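Local structure of Bse634I restriction endonuclease (Geobacillus stearothermophilus, 1KNV) at residues L124-K129 with K224-N229; S218-L223 with P230-K235. The protein is a type II restriction endonuclease that cuts double-stranded DNA at a specific sequence, probably with the help of divalent metal ions. All blocks are in the same frame, centred on the assembly; numbering follows the deposited sequence.

Interaction 1 (L124-K129 with K224-N229)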
ATOM      1  N   LEU B 124       8.550   4.567 -16.091  1.00 18.19           N
ATOM      2  CA  LEU B 124       9.593   5.070 -15.224  1.00 19.21           C
ATOM      3  C   LEU B 124       9.797   6.560 -15.479  1.00 21.34           C
ATOM      4  O   LEU B 124      10.085   7.318 -14.554  1.00 21.17           O
ATOM      5  CB  LEU B 124      10.897   4.304 -15.464  1.00 18.56           C
ATOM      6  CG  LEU B 124      10.857   2.805 -15.147  1.00 18.78           C
ATOM      7  CD1 LEU B 124      12.209   2.178 -15.434  1.00 17.45           C
ATOM      8  CD2 LEU B 124      10.476   2.598 -13.687  1.00 19.37           C
ATOM      9  N   HIS B 125       9.657   6.980 -16.734  1.00 22.34           N
ATOM     10  CA  HIS B 125       9.822   8.392 -17.070  1.00 24.15           C
ATOM     11  C   HIS B 125       8.682   9.184 -16.476  1.00 23.66           C
ATOM     12  O   HIS B 125       8.856  10.317 -16.040  1.00 22.78           O
ATOM     13  CB  HIS B 125       9.863   8.584 -18.581  1.00 25.98           C
ATOM     14  CG  HIS B 125      11.148   8.131 -19.196  1.00 28.96           C
ATOM     15  ND1 HIS B 125      11.213   7.516 -20.429  1.00 30.38           N
ATOM     16  CD2 HIS B 125      12.420   8.197 -18.738  1.00 30.12           C
ATOM     17  CE1 HIS B 125      12.473   7.218 -20.702  1.00 32.07           C
ATOM     18  NE2 HIS B 125      13.225   7.621 -19.691  1.00 32.29           N
ATOM     19  N   GLN B 126       7.509   8.580 -16.448  1.00 22.65           N
ATOM     20  CA  GLN B 126       6.363   9.246 -15.872  1.00 24.15           C
ATOM     21  C   GLN B 126       6.604   9.388 -14.352  1.00 25.54           C
ATOM     22  O   GLN B 126       6.272  10.421 -13.753  1.00 27.15           O
ATOM     23  CB  GLN B 126       5.119   8.426 -16.189  1.00 25.00           C
ATOM     24  CG  GLN B 126       3.831   8.998 -15.697  1.00 26.96           C
ATOM     25  CD  GLN B 126       3.626   8.720 -14.231  1.00 28.30           C
ATOM     26  OE1 GLN B 126       4.088   7.699 -13.717  1.00 28.16           O
ATOM     27  NE2 GLN B 126       2.913   9.614 -13.548  1.00 29.29           N
ATOM     28  N   LEU B 127       7.200   8.364 -13.733  1.00 24.64           N
ATOM     29  CA  LEU B 127       7.502   8.396 -12.298  1.00 22.56           C
ATOM     30  C   LEU B 127       8.494   9.525 -12.008  1.00 23.67           C
ATOM     31  O   LEU B 127       8.297  10.316 -11.090  1.00 23.84           O
ATOM     32  CB  LEU B 127       8.084   7.049 -11.839  1.00 20.15           C
ATOM     33  CG  LEU B 127       8.679   6.922 -10.426  1.00 19.02           C
ATOM     34  CD1 LEU B 127       7.672   7.348  -9.374  1.00 17.37           C
ATOM     35  CD2 LEU B 127       9.104   5.485 -10.185  1.00 18.29           C
ATOM     36  N   GLU B 128       9.550   9.607 -12.804  1.00 24.86           N
ATOM     37  CA  GLU B 128      10.559  10.641 -12.625  1.00 27.22           C
ATOM     38  C   GLU B 128       9.961  12.029 -12.692  1.00 28.40           C
ATOM     39  O   GLU B 128      10.223  12.876 -11.847  1.00 27.76           O
ATOM     40  CB  GLU B 128      11.626  10.536 -13.709  1.00 27.60           C
ATOM     41  CG  GLU B 128      12.510   9.313 -13.627  1.00 30.05           C
ATOM     42  CD  GLU B 128      13.420   9.195 -14.841  1.00 31.97           C
ATOM     43  OE1 GLU B 128      14.424   8.450 -14.785  1.00 33.30           O
ATOM     44  OE2 GLU B 128      13.120   9.847 -15.867  1.00 33.38           O
ATOM     45  N   LYS B 129       9.176  12.260 -13.740  1.00 31.35           N
ATOM     46  CA  LYS B 129       8.530  13.549 -13.970  1.00 35.02           C
ATOM     47  C   LYS B 129       7.579  13.861 -12.815  1.00 36.02           C
ATOM     48  O   LYS B 129       7.445  15.019 -12.408  1.00 36.28           O
ATOM     49  CB  LYS B 129       7.783  13.519 -15.309  1.00 37.31           C
ATOM     50  CG  LYS B 129       8.698  13.114 -16.468  1.00 41.66           C
ATOM     51  CD  LYS B 129       7.958  12.717 -17.753  1.00 43.55           C
ATOM     52  CE  LYS B 129       8.951  12.224 -18.816  1.00 43.12           C
ATOM     53  NZ  LYS B 129       8.295  11.911 -20.106  1.00 44.39           N
ATOM     54  N   LYS B 224       5.991  -3.538 -10.288  1.00 18.06           N
ATOM     55  CA  LYS B 224       5.006  -4.587  -9.988  1.00 18.08           C
ATOM     56  C   LYS B 224       3.628  -3.990  -9.741  1.00 18.39           C
ATOM     57  O   LYS B 224       2.634  -4.598 -10.109  1.00 18.42           O
ATOM     58  CB  LYS B 224       5.408  -5.404  -8.763  1.00 19.29           C
ATOM     59  CG  LYS B 224       6.644  -6.240  -8.968  1.00 22.54           C
ATOM     60  CD  LYS B 224       7.039  -6.957  -7.686  1.00 23.77           C
ATOM     61  CE  LYS B 224       5.973  -7.937  -7.254  1.00 25.97           C
ATOM     62  NZ  LYS B 224       6.350  -8.609  -5.979  1.00 29.52           N
ATOM     63  N   MET B 225       3.566  -2.816  -9.108  0.50 18.25           N
ATOM     64  CA  MET B 225       2.286  -2.158  -8.834  0.50 18.47           C
ATOM     65  C   MET B 225       1.699  -1.538 -10.105  0.50 18.21           C
ATOM     66  O   MET B 225       0.483  -1.562 -10.313  0.50 18.49           O
ATOM     67  CB  MET B 225       2.432  -1.098  -7.727  0.50 19.62           C
ATOM     68  CG  MET B 225       2.497  -1.702  -6.317  0.50 21.65           C
ATOM     69  SD  MET B 225       2.141  -0.553  -4.952  0.50 22.52           S
ATOM     70  CE  MET B 225       2.616  -1.539  -3.523  0.50 19.42           C
ATOM     71  N   ARG B 226       2.558  -0.966 -10.947  1.00 17.42           N
ATOM     72  CA  ARG B 226       2.113  -0.406 -12.215  1.00 16.57           C
ATOM     73  C   ARG B 226       1.502  -1.455 -13.140  1.00 17.10           C
ATOM     74  O   ARG B 226       0.438  -1.232 -13.723  1.00 17.00           O
ATOM     75  CB  ARG B 226       3.274   0.284 -12.922  1.00 15.47           C
ATOM     76  CG  ARG B 226       3.864   1.457 -12.143  1.00 17.20           C
ATOM     77  CD  ARG B 226       2.876   2.616 -11.973  1.00 15.93           C
ATOM     78  NE  ARG B 226       2.625   3.355 -13.213  1.00 16.32           N
ATOM     79  CZ  ARG B 226       3.447   4.255 -13.754  1.00 15.67           C
ATOM     80  NH1 ARG B 226       4.605   4.559 -13.183  1.00 17.00           N
ATOM     81  NH2 ARG B 226       3.102   4.870 -14.872  1.00 15.83           N
ATOM     82  N   TYR B 227       2.177  -2.594 -13.270  1.00 16.65           N
ATOM     83  CA  TYR B 227       1.727  -3.678 -14.138  1.00 16.86           C
ATOM     84  C   TYR B 227       0.815  -4.673 -13.439  1.00 17.29           C
ATOM     85  O   TYR B 227       0.284  -5.583 -14.070  1.00 16.08           O
ATOM     86  CB  TYR B 227       2.924  -4.455 -14.687  1.00 18.60           C
ATOM     87  CG  TYR B 227       3.690  -3.784 -15.807  1.00 19.19           C
ATOM     88  CD1 TYR B 227       4.894  -3.131 -15.563  1.00 17.81           C
ATOM     89  CD2 TYR B 227       3.220  -3.833 -17.122  1.00 19.67           C
ATOM     90  CE1 TYR B 227       5.609  -2.547 -16.597  1.00 18.69           C
ATOM     91  CE2 TYR B 227       3.933  -3.251 -18.161  1.00 19.83           C
ATOM     92  CZ  TYR B 227       5.123  -2.613 -17.894  1.00 19.16           C
ATOM     93  OH  TYR B 227       5.832  -2.050 -18.927  1.00 19.69           O
ATOM     94  N   TRP B 228       0.652  -4.511 -12.135  1.00 18.10           N
ATOM     95  CA  TRP B 228      -0.180  -5.403 -11.350  1.00 18.27           C
ATOM     96  C   TRP B 228       0.207  -6.863 -11.567  1.00 19.46           C
ATOM     97  O   TRP B 228      -0.610  -7.690 -11.956  1.00 19.41           O
ATOM     98  CB  TRP B 228      -1.650  -5.189 -11.686  1.00 18.91           C
ATOM     99  CG  TRP B 228      -2.529  -5.710 -10.624  1.00 20.07           C
ATOM    100  CD1 TRP B 228      -3.220  -6.887 -10.629  1.00 21.19           C
ATOM    101  CD2 TRP B 228      -2.758  -5.113  -9.347  1.00 20.48           C
ATOM    102  NE1 TRP B 228      -3.867  -7.063  -9.426  1.00 22.58           N
ATOM    103  CE2 TRP B 228      -3.597  -5.986  -8.622  1.00 21.54           C
ATOM    104  CE3 TRP B 228      -2.330  -3.923  -8.745  1.00 21.58           C
ATOM    105  CZ2 TRP B 228      -4.022  -5.706  -7.321  1.00 22.30           C
ATOM    106  CZ3 TRP B 228      -2.753  -3.642  -7.450  1.00 23.62           C
ATOM    107  CH2 TRP B 228      -3.591  -4.532  -6.754  1.00 22.74           C
ATOM    108  N   ASN B 229       1.472  -7.169 -11.311  1.00 21.81           N
ATOM    109  CA  ASN B 229       1.996  -8.521 -11.456  1.00 22.44           C
ATOM    110  C   ASN B 229       2.653  -8.843 -10.125  1.00 23.96           C
ATOM    111  O   ASN B 229       3.810  -8.502  -9.902  1.00 23.52           O
ATOM    112  CB  ASN B 229       3.045  -8.570 -12.562  1.00 22.75           C
ATOM    113  CG  ASN B 229       3.442  -9.982 -12.921  1.00 23.39           C
ATOM    114  OD1 ASN B 229       3.080 -10.935 -12.236  1.00 25.14           O
ATOM    115  ND2 ASN B 229       4.192 -10.124 -14.002  1.00 24.64           N
TER
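Two first torsions of different kinds bring Q126 and R226 together: the glutamine sends CG anti to its backbone nitrogen (chi1 -178°) and bends at chi2, while R226 keeps CG anti to its carbonyl carbon and bends at both chi2 and chi3. The folded arginine spans the gap from helix 203-227 to helix 118-131 with its guanidinium end, and the amide of Q126 stands almost perpendicular to that group, the planes 84° apart. Q126 OE1 lies 3.2 Å from R226 NH2 and equally 3.2 Å from R226 NH1, approaching obliquely. L127 CB lies at the edge of the guanidinium, 4.5 Å from R226 NH1, a loose van der Waals approach. Beside the arginine the two helices also pack directly, L124 on L219 and L223, and L127 on H222.

In this PDDEXK-family nuclease the contact lies at the C-terminal end of helix 203-227, where the chain turns away through a Schellman motif. W228 takes positive phi (52°), N229 N bonds to K224 O at 3.1 Å, and the companion bond from W228 N to M225 O is weak at 3.5 Å. The turn matters for assembly: W228 O accepts a hydrogen bond from Q126 NE2 of the second subunit, and the reciprocal bond joins Q126 NE2 to W228 O of that subunit. The backbone O of R226 is hydrogen-bonded to NE of R226 of the second subunit. R226 NH1 is hydrogen-bonded to K123 O of its own chain, its strongest polar partner, and R226 NE is also engaged outside the two segments. Rotation of the buried guanidinium is therefore probably restricted, and the probably positive group meets neutral oxygens such as K123 O.

Interaction 2 (S218-L223 with P230-K235); sequences SLFAHL and PKAEFK
A CH-pi contact joins F234 to F220: F234 CB sits over one face of the F220 ring, 3.4 Å from its centroid and 12° off the ring normal. F220 reaches this place with CG anti to the backbone nitrogen (chi1 -165°), which carries the ring out from helix 203-227 to the chain that follows it. The aromatic rings themselves meet obliquely, with centroids 5.5 Å apart and planes at 33°; the F234 methylene lies over the F220 face, while the F234 ring leads away from the helix.

Among apolar and backbone contacts, A232 and E233 meet the CE2 side of the ring. F220 CE2 touches A232 CB at 3.8 Å, the carbonyl carbon of A232 lies at the ring edge, and F220 CE2 comes within 3.5 Å of E233 C. This packing belongs to a beta-alpha-beta crossover: strand 191-198 leads through helix 203-227 to the parallel neighbouring strand 235-240, whose first residue, K235, bonds through its backbone to V192 and G194. W188 also meets the F220 ring and touches A232 and L223.

A salt bridge lies within 230-235, where E233 is exposed. K235 NZ donates to E233 OE2 at 2.7 Å, approaching from above the carboxylate plane.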
ATOM      1  N   SER B 218      13.347  -1.533  -5.027  1.00 15.23           N
ATOM      2  CA  SER B 218      12.177  -0.688  -4.866  1.00 16.33           C
ATOM      3  C   SER B 218      11.665  -0.257  -6.244  1.00 17.23           C
ATOM      4  O   SER B 218      10.453  -0.135  -6.460  1.00 16.95           O
ATOM      5  CB  SER B 218      12.512   0.528  -4.001  1.00 16.78           C
ATOM      6  OG  SER B 218      13.509   1.342  -4.594  1.00 17.89           O
ATOM      7  N   LEU B 219      12.590  -0.052  -7.182  1.00 16.97           N
ATOM      8  CA  LEU B 219      12.220   0.344  -8.536  1.00 16.81           C
ATOM      9  C   LEU B 219      11.359  -0.758  -9.148  1.00 16.47           C
ATOM     10  O   LEU B 219      10.335  -0.486  -9.788  1.00 17.21           O
ATOM     11  CB  LEU B 219      13.467   0.549  -9.398  1.00 17.74           C
ATOM     12  CG  LEU B 219      13.259   1.068 -10.828  1.00 19.09           C
ATOM     13  CD1 LEU B 219      12.856   2.535 -10.783  1.00 20.22           C
ATOM     14  CD2 LEU B 219      14.546   0.916 -11.636  1.00 20.70           C
ATOM     15  N   PHE B 220      11.782  -2.002  -8.939  0.51 15.96           N
ATOM     16  CA  PHE B 220      11.073  -3.166  -9.460  0.51 15.91           C
ATOM     17  C   PHE B 220       9.723  -3.313  -8.763  0.51 15.57           C
ATOM     18  O   PHE B 220       8.727  -3.671  -9.387  0.51 15.49           O
ATOM     19  CB  PHE B 220      11.911  -4.431  -9.239  0.51 14.08           C
ATOM     20  CG  PHE B 220      11.458  -5.620 -10.052  0.51 13.82           C
ATOM     21  CD1 PHE B 220      11.810  -5.742 -11.394  0.51 12.82           C
ATOM     22  CD2 PHE B 220      10.696  -6.634  -9.467  0.51 13.38           C
ATOM     23  CE1 PHE B 220      11.413  -6.859 -12.140  0.51 12.94           C
ATOM     24  CE2 PHE B 220      10.296  -7.747 -10.205  0.51 12.24           C
ATOM     25  CZ  PHE B 220      10.655  -7.862 -11.541  0.51 11.84           C
ATOM     26  N   ALA B 221       9.694  -3.022  -7.467  1.00 16.06           N
ATOM     27  CA  ALA B 221       8.469  -3.129  -6.681  1.00 16.60           C
ATOM     28  C   ALA B 221       7.465  -2.101  -7.233  1.00 16.38           C
ATOM     29  O   ALA B 221       6.255  -2.346  -7.262  1.00 17.32           O
ATOM     30  CB  ALA B 221       8.763  -2.843  -5.221  1.00 15.40           C
ATOM     31  N   HIS B 222       7.971  -0.945  -7.654  1.00 15.22           N
ATOM     32  CA  HIS B 222       7.118   0.086  -8.226  1.00 15.08           C
ATOM     33  C   HIS B 222       6.537  -0.459  -9.530  1.00 15.63           C
ATOM     34  O   HIS B 222       5.348  -0.320  -9.793  1.00 16.58           O
ATOM     35  CB  HIS B 222       7.916   1.367  -8.508  1.00 14.41           C
ATOM     36  CG  HIS B 222       7.129   2.420  -9.227  1.00 14.52           C
ATOM     37  ND1 HIS B 222       7.053   2.492 -10.601  1.00 15.48           N
ATOM     38  CD2 HIS B 222       6.335   3.418  -8.756  1.00 12.15           C
ATOM     39  CE1 HIS B 222       6.250   3.487 -10.951  1.00 14.37           C
ATOM     40  NE2 HIS B 222       5.803   4.059  -9.843  1.00 14.67           N
ATOM     41  N   LEU B 223       7.376  -1.088 -10.346  1.00 15.03           N
ATOM     42  CA  LEU B 223       6.893  -1.658 -11.593  1.00 14.45           C
ATOM     43  C   LEU B 223       5.850  -2.749 -11.357  1.00 16.06           C
ATOM     44  O   LEU B 223       4.917  -2.877 -12.142  1.00 18.59           O
ATOM     45  CB  LEU B 223       8.053  -2.205 -12.414  1.00 12.30           C
ATOM     46  CG  LEU B 223       8.930  -1.113 -13.015  1.00 11.80           C
ATOM     47  CD1 LEU B 223      10.047  -1.754 -13.821  1.00 10.48           C
ATOM     48  CD2 LEU B 223       8.057  -0.200 -13.900  1.00 10.44           C
ATOM     49  N   PRO B 230       1.921  -9.498  -9.218  1.00 25.84           N
ATOM     50  CA  PRO B 230       2.511  -9.818  -7.919  1.00 27.61           C
ATOM     51  C   PRO B 230       3.584 -10.899  -7.957  1.00 29.17           C
ATOM     52  O   PRO B 230       4.427 -10.983  -7.068  1.00 30.58           O
ATOM     53  CB  PRO B 230       1.299 -10.242  -7.092  1.00 27.28           C
ATOM     54  CG  PRO B 230       0.414 -10.888  -8.111  1.00 26.50           C
ATOM     55  CD  PRO B 230       0.517  -9.952  -9.291  1.00 25.88           C
ATOM     56  N   LYS B 231       3.560 -11.704  -9.009  0.51 29.24           N
ATOM     57  CA  LYS B 231       4.495 -12.806  -9.153  0.51 29.58           C
ATOM     58  C   LYS B 231       5.859 -12.467  -9.744  0.51 29.25           C
ATOM     59  O   LYS B 231       6.765 -13.301  -9.737  0.51 28.45           O
ATOM     60  CB  LYS B 231       3.839 -13.894  -9.998  0.51 30.76           C
ATOM     61  CG  LYS B 231       2.439 -14.261  -9.532  0.51 32.43           C
ATOM     62  CD  LYS B 231       2.451 -14.796  -8.107  0.51 33.11           C
ATOM     63  CE  LYS B 231       1.057 -15.191  -7.658  0.51 33.46           C
ATOM     64  NZ  LYS B 231       1.091 -15.867  -6.336  0.51 34.86           N
ATOM     65  N   ALA B 232       6.018 -11.249 -10.253  1.00 28.85           N
ATOM     66  CA  ALA B 232       7.280 -10.861 -10.862  1.00 28.22           C
ATOM     67  C   ALA B 232       8.284 -10.814  -9.710  1.00 28.97           C
ATOM     68  O   ALA B 232       7.950 -10.371  -8.612  1.00 29.59           O
ATOM     69  CB  ALA B 232       7.157  -9.504 -11.510  1.00 26.54           C
ATOM     70  N   GLU B 233       9.502 -11.283  -9.956  1.00 30.02           N
ATOM     71  CA  GLU B 233      10.548 -11.305  -8.938  1.00 30.91           C
ATOM     72  C   GLU B 233      11.873 -10.747  -9.420  1.00 28.76           C
ATOM     73  O   GLU B 233      12.298 -11.016 -10.542  1.00 30.42           O
ATOM     74  CB  GLU B 233      10.822 -12.734  -8.481  1.00 35.04           C
ATOM     75  CG  GLU B 233       9.927 -13.268  -7.398  1.00 41.02           C
ATOM     76  CD  GLU B 233      10.416 -14.615  -6.904  1.00 44.61           C
ATOM     77  OE1 GLU B 233      10.309 -15.613  -7.664  1.00 46.33           O
ATOM     78  OE2 GLU B 233      10.924 -14.665  -5.760  1.00 46.65           O
ATOM     79  N   PHE B 234      12.528  -9.972  -8.567  1.00 24.65           N
ATOM     80  CA  PHE B 234      13.837  -9.446  -8.898  1.00 21.23           C
ATOM     81  C   PHE B 234      14.709  -9.560  -7.664  1.00 21.05           C
ATOM     82  O   PHE B 234      14.376  -9.002  -6.619  1.00 20.59           O
ATOM     83  CB  PHE B 234      13.784  -7.992  -9.315  1.00 19.71           C
ATOM     84  CG  PHE B 234      15.135  -7.411  -9.591  1.00 18.41           C
ATOM     85  CD1 PHE B 234      15.833  -7.765 -10.738  1.00 17.43           C
ATOM     86  CD2 PHE B 234      15.728  -6.543  -8.684  1.00 18.09           C
ATOM     87  CE1 PHE B 234      17.103  -7.263 -10.976  1.00 18.61           C
ATOM     88  CE2 PHE B 234      17.000  -6.031  -8.911  1.00 17.97           C
ATOM     89  CZ  PHE B 234      17.688  -6.391 -10.059  1.00 18.92           C
ATOM     90  N   LYS B 235      15.816 -10.287  -7.789  1.00 19.71           N
ATOM     91  CA  LYS B 235      16.745 -10.477  -6.684  1.00 19.43           C
ATOM     92  C   LYS B 235      18.033  -9.713  -6.953  1.00 18.35           C
ATOM     93  O   LYS B 235      18.475  -9.601  -8.090  1.00 18.54           O
ATOM     94  CB  LYS B 235      17.075 -11.954  -6.534  1.00 21.26           C
ATOM     95  CG  LYS B 235      15.890 -12.836  -6.245  1.00 25.43           C
ATOM     96  CD  LYS B 235      15.585 -12.867  -4.768  1.00 29.69           C
ATOM     97  CE  LYS B 235      14.478 -13.865  -4.458  1.00 31.67           C
ATOM     98  NZ  LYS B 235      13.176 -13.433  -5.050  1.00 35.07           N
TER

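Overall arrangement
Helix 203-227 serves both contacts, whose centres are about 10 Å apart, and both are buried, but in different surroundings. Interaction 1 lies at the helix end, where the second subunit also packs; its chemistry is mainly polar, an amide and a guanidinium among backbone carbonyls. Interaction 2 packs within one chain, between the helix and its own route into the central sheet, and relies on aromatic and methyl groups, with a salt bridge between the exposed E233 and K235. The two are directly joined: K224 CE lies 3.4 Å from A232 O, and L124 CD2 lies 3.7 Å from L223 CD2, so apolar packing also links helix 118-131 to helix 203-227.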